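PDB 7KUG: probable transcriptional regulator WhiB7 from Mycobacterium tuberculosis, which acts as a transcriptional regulator that carries a [4Fe-4S] cluster, is probably redox-responsive, up-regulates other genes when overproduced and is linked to antibiotic resistance. Local coordinates for residues 26-31 / 41-46; 51-56 / 69-74. The protein carries 2 engineered substitutions. All coordinates share one frame; numbering follows the deposited sequence.

Both contacts touch the same iron/sulfur cluster, yet they do not touch each other: their centres lie about 12 Å apart and their nearest atoms about 6 Å. They follow in series along the chain, contact 1 closing with segment 41-46, on helix 33-43 and the turn that follows, and contact 2 opening on the next helix, 49-59. Each is partly buried. Contact 1 supplies two cluster ligands, Cys43 and Cys46, and pairs an indole N-H weakly with a cysteine sulfur beside two engineered methionines. Contact 2 supplies one ligand, Cys52, but its meeting surfaces are apolar: a helix lies over a strand of the small antiparallel sheet, with no hydrogen bond between them.

Contact 1: residues 26-31 / 41-46; sequences DMWFAD and TMCVSC. Engineered in segment 26-31: Met27 (natural residue Leu). Engineered in segment 41-46: Met42 (natural residue Leu). With SF4 (iron/sulfur cluster), chain E.
Trp28 and Met42 mark the closest backbone approach, with CA atoms 9.3 Å apart, so the 3-10 segment 26-28 and segment 41-46, on helix 33-43 and the turn that follows, are joined by side chains alone. The second segment carries the C-X2-C half of the WhiB [4Fe-4S] site: a type I beta turn from Cys43 to Cys46, closed by a backbone bond from Cys46 N to Cys43 O, brings both sulfurs to one cluster. Cys43 SG binds iron FE4 at 2.3 Å, and Cys46 SG binds iron FE1 at the same length. The two use different torsions: SG of Cys43 lies beside its backbone N (chi1 -72°), whereas SG of Cys46 is anti to its own (-176°).

Trp28 reaches across to this site with its indole. Met42 and Met27 are both engineered, leucine in nature, and modelled as selenomethionine. The indole CZ2 presses on Met42 CB at 3.6 Å, the two side chains crossing at about a right angle, and CH2 meets Met42 CE. CE of Met27 stands 4.1 Å from CG of Met42, again with the chains nearly perpendicular. Met42 is bent at both of its outer torsions, which brings its end methyl back to the indole.

The indole also touches Cys20 and Ala39, while Trp28 hydrogen-bonds through its backbone to Val65 on strand 65-66. Asp26 OD1 forms salt bridges with basic side chains of another protein chain, and the Trp28 ring meets a ring of that chain.

At Cys43 the indole presents its N-H edge in a sulfur-aromatic contact. Cys43 SG sits close to the ring plane, and Trp28 NE1 gives it a weak hydrogen bond, 3.5 Å long with an N-H...S angle of 146°.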
# COMPACT_ATOMS: atom_id res chain seq x y z
N ASP A 26 -5.14 -7.56 4.09
CA ASP A 26 -5.38 -6.65 5.23
C ASP A 26 -4.99 -7.33 6.55
O ASP A 26 -4.92 -6.62 7.55
CB ASP A 26 -6.82 -6.14 5.24
CG ASP A 26 -7.05 -5.02 4.25
OD1 ASP A 26 -6.06 -4.48 3.68
OD2 ASP A 26 -8.24 -4.68 4.05
N MSE A 27 -4.71 -8.63 6.55
CA MSE A 27 -4.15 -9.30 7.75
C MSE A 27 -2.88 -8.57 8.20
O MSE A 27 -2.62 -8.52 9.42
CB MSE A 27 -3.89 -10.78 7.49
CG MSE A 27 -5.13 -11.63 7.48
SE MSE A 27 -4.69 -13.51 7.12
CE MSE A 27 -2.96 -13.61 8.04
N TRP A 28 -2.11 -8.02 7.25
CA TRP A 28 -0.81 -7.36 7.56
C TRP A 28 -1.04 -5.92 8.02
O TRP A 28 -0.05 -5.25 8.37
CB TRP A 28 0.16 -7.50 6.38
CG TRP A 28 0.79 -8.86 6.39
CD1 TRP A 28 1.98 -9.20 6.96
CD2 TRP A 28 0.18 -10.09 5.94
NE1 TRP A 28 2.17 -10.55 6.88
CE2 TRP A 28 1.09 -11.12 6.25
CE3 TRP A 28 -1.01 -10.41 5.29
CZ2 TRP A 28 0.83 -12.46 5.95
CZ3 TRP A 28 -1.27 -11.74 4.99
CH2 TRP A 28 -0.34 -12.74 5.29
N PHE A 29 -2.31 -5.49 8.07
CA PHE A 29 -2.73 -4.12 8.49
C PHE A 29 -3.93 -4.25 9.43
O PHE A 29 -4.91 -3.49 9.34
CB PHE A 29 -3.01 -3.26 7.27
CG PHE A 29 -1.81 -3.09 6.38
CD1 PHE A 29 -1.56 -3.98 5.36
CD2 PHE A 29 -0.95 -2.02 6.55
CE1 PHE A 29 -0.45 -3.83 4.54
CE2 PHE A 29 0.17 -1.88 5.75
CZ PHE A 29 0.41 -2.77 4.74
N ALA A 30 -3.87 -5.26 10.30
CA ALA A 30 -4.96 -5.68 11.20
C ALA A 30 -5.25 -4.58 12.23
O ALA A 30 -4.32 -3.83 12.60
CB ALA A 30 -4.62 -6.98 11.87
N ASP A 31 -6.51 -4.52 12.69
CA ASP A 31 -7.02 -3.43 13.56
C ASP A 31 -6.89 -3.83 15.04
O ASP A 31 -7.22 -2.99 15.89
CB ASP A 31 -8.45 -3.04 13.19
CG ASP A 31 -9.44 -4.20 13.17
OD1 ASP A 31 -9.20 -5.19 13.89
OD2 ASP A 31 -10.44 -4.10 12.43
N THR A 41 3.61 -13.69 12.78
CA THR A 41 3.95 -15.13 12.82
C THR A 41 4.05 -15.65 11.39
O THR A 41 4.97 -16.45 11.08
CB THR A 41 2.95 -15.91 13.67
OG1 THR A 41 3.00 -15.36 14.98
CG2 THR A 41 3.26 -17.39 13.73
N MSE A 42 3.16 -15.21 10.51
CA MSE A 42 3.18 -15.61 9.09
C MSE A 42 4.55 -15.29 8.49
O MSE A 42 5.06 -16.10 7.73
CB MSE A 42 2.10 -14.89 8.28
CG MSE A 42 0.70 -15.22 8.72
SE MSE A 42 0.13 -16.98 8.15
CE MSE A 42 -0.41 -16.59 6.30
N CYS A 43 5.10 -14.10 8.79
CA CYS A 43 6.35 -13.60 8.16
C CYS A 43 7.55 -14.47 8.55
O CYS A 43 8.55 -14.43 7.85
CB CYS A 43 6.64 -12.17 8.57
SG CYS A 43 5.54 -10.92 7.84
N VAL A 44 7.49 -15.22 9.64
CA VAL A 44 8.72 -15.81 10.24
C VAL A 44 9.45 -16.69 9.21
O VAL A 44 10.69 -16.65 9.21
CB VAL A 44 8.41 -16.58 11.54
CG1 VAL A 44 9.61 -17.38 12.03
CG2 VAL A 44 7.93 -15.63 12.62
N SER A 45 8.73 -17.46 8.40
CA SER A 45 9.31 -18.43 7.44
C SER A 45 9.57 -17.78 6.07
O SER A 45 10.01 -18.49 5.16
CB SER A 45 8.42 -19.63 7.26
OG SER A 45 7.26 -19.29 6.51
N CYS A 46 9.26 -16.49 5.92
CA CYS A 46 9.43 -15.80 4.61
C CYS A 46 10.88 -15.85 4.16
O CYS A 46 11.79 -15.49 4.89
CB CYS A 46 8.98 -14.35 4.69
SG CYS A 46 9.10 -13.58 3.06
FE1 SF4 E . 7.72 -11.81 3.61
FE2 SF4 E . 5.38 -10.55 3.07
FE3 SF4 E . 7.58 -9.13 3.90
FE4 SF4 E . 6.24 -10.78 5.65
S1 SF4 E . 5.50 -8.99 4.56
S2 SF4 E . 8.39 -10.61 5.34
S3 SF4 E . 5.69 -12.40 4.30
S4 SF4 E . 7.33 -10.27 2.09

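Contact 2: residues 51-56 / 69-74; sequences QCLAAA and EIFDQG. With SF4 (iron/sulfur cluster), chain E.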
# COMPACT_ATOMS: atom_id res chain seq x y z
N GLN A 51 15.20 -8.88 4.27
CA GLN A 51 15.23 -7.90 3.16
C GLN A 51 13.97 -7.03 3.22
O GLN A 51 14.10 -5.80 3.06
CB GLN A 51 15.44 -8.66 1.84
CG GLN A 51 16.73 -9.46 1.83
CD GLN A 51 16.54 -10.94 2.07
OE1 GLN A 51 16.05 -11.38 3.11
NE2 GLN A 51 16.95 -11.74 1.09
N CYS A 52 12.81 -7.63 3.47
CA CYS A 52 11.50 -6.92 3.58
C CYS A 52 11.60 -5.93 4.76
O CYS A 52 11.20 -4.76 4.61
CB CYS A 52 10.35 -7.92 3.78
SG CYS A 52 8.70 -7.18 3.87
N LEU A 53 12.14 -6.38 5.89
CA LEU A 53 12.29 -5.55 7.09
C LEU A 53 13.20 -4.36 6.76
O LEU A 53 12.86 -3.24 7.11
CB LEU A 53 12.86 -6.38 8.25
CG LEU A 53 13.07 -5.63 9.56
CD1 LEU A 53 11.76 -5.07 10.07
CD2 LEU A 53 13.70 -6.54 10.61
N ALA A 54 14.34 -4.62 6.12
CA ALA A 54 15.35 -3.57 5.82
C ALA A 54 14.69 -2.51 4.93
O ALA A 54 14.87 -1.30 5.20
CB ALA A 54 16.56 -4.18 5.16
N ALA A 55 13.96 -2.95 3.90
CA ALA A 55 13.37 -2.06 2.88
C ALA A 55 12.26 -1.23 3.52
O ALA A 55 12.16 -0.03 3.24
CB ALA A 55 12.86 -2.86 1.71
N ALA A 56 11.46 -1.83 4.41
CA ALA A 56 10.35 -1.11 5.07
C ALA A 56 10.92 -0.03 6.00
O ALA A 56 10.34 1.06 6.11
CB ALA A 56 9.45 -2.08 5.79
N GLU A 69 7.74 -7.63 11.69
CA GLU A 69 7.69 -6.58 12.74
C GLU A 69 6.52 -5.62 12.49
O GLU A 69 6.20 -5.32 11.32
CB GLU A 69 9.01 -5.81 12.79
CG GLU A 69 10.21 -6.68 13.16
CD GLU A 69 10.17 -7.32 14.53
OE1 GLU A 69 9.41 -6.84 15.41
OE2 GLU A 69 10.93 -8.29 14.74
N ILE A 70 5.92 -5.09 13.56
CA ILE A 70 4.89 -4.03 13.47
C ILE A 70 5.58 -2.68 13.30
O ILE A 70 6.45 -2.35 14.13
CB ILE A 70 3.97 -4.04 14.71
CG1 ILE A 70 3.20 -5.35 14.80
CG2 ILE A 70 3.06 -2.81 14.72
CD1 ILE A 70 2.80 -5.70 16.21
N PHE A 71 5.14 -1.91 12.31
CA PHE A 71 5.65 -0.54 12.07
C PHE A 71 4.69 0.52 12.60
O PHE A 71 3.46 0.33 12.60
CB PHE A 71 5.91 -0.34 10.58
CG PHE A 71 7.22 -0.91 10.12
CD1 PHE A 71 7.45 -2.27 10.16
CD2 PHE A 71 8.23 -0.08 9.64
CE1 PHE A 71 8.67 -2.79 9.76
CE2 PHE A 71 9.44 -0.60 9.22
CZ PHE A 71 9.65 -1.96 9.26
N ASP A 72 5.28 1.63 13.04
CA ASP A 72 4.55 2.83 13.51
C ASP A 72 5.43 4.04 13.16
O ASP A 72 6.48 4.19 13.78
CB ASP A 72 4.26 2.72 15.01
CG ASP A 72 3.48 3.88 15.57
OD1 ASP A 72 3.01 4.72 14.75
OD2 ASP A 72 3.34 3.95 16.82
N GLN A 73 5.03 4.82 12.16
CA GLN A 73 5.78 6.01 11.68
C GLN A 73 7.23 5.65 11.37
O GLN A 73 8.12 6.43 11.73
CB GLN A 73 5.73 7.10 12.74
CG GLN A 73 4.32 7.40 13.21
CD GLN A 73 3.50 8.09 12.14
OE1 GLN A 73 4.04 8.60 11.15
NE2 GLN A 73 2.20 8.14 12.36
N GLY A 74 7.47 4.51 10.72
CA GLY A 74 8.81 4.06 10.31
C GLY A 74 9.62 3.46 11.45
O GLY A 74 10.76 3.06 11.18
FE1 SF4 E . 7.72 -11.81 3.61
FE2 SF4 E . 5.38 -10.55 3.07
FE3 SF4 E . 7.58 -9.13 3.90
FE4 SF4 E . 6.24 -10.78 5.65
S1 SF4 E . 5.50 -8.99 4.56
S2 SF4 E . 8.39 -10.61 5.34
S3 SF4 E . 5.69 -12.40 4.30
S4 SF4 E . 7.33 -10.27 2.09
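Leu53 and Ala56, one helical turn apart on helix 49-59, receive the ring of Phe71 from strand 69-72. The helix and strand axes run almost parallel, 7° apart in direction and 10.6 Å at closest approach.

In Leu53, chi1 of 180° and chi2 of 60° together bring CD1 to Glu69 and Phe71. There it lies at the edge of the Phe71 ring, near its plane, 3.8 Å from CZ, and it also rests 3.8 Å from CG of Glu69. The first torsion of Glu69 sets CG beside the backbone N, where CB and CG lie against Leu53 CD1; the bend at its second torsion turns the carboxylate, which makes a long, weak ion pair with Lys40. Phe71 likewise holds CG beside its backbone N (chi1 -81°), which lays the ring against Ala56: CZ meets Ala56 CB at 3.5 Å, and CE2 approaches the Ala56 carbonyl. Trp66 meets the phenyl edge-to-face, and Ile76 from the next strand touches Leu53, Glu69 and Phe71 alike.

Cys52 is on another side of the helix, its SG on iron FE3 at 2.2 Å. One short helix thus gives the cluster a cysteine ligand and packs on the three-stranded antiparallel sheet, as fits the compact Wbl-type [4Fe-4S] domain.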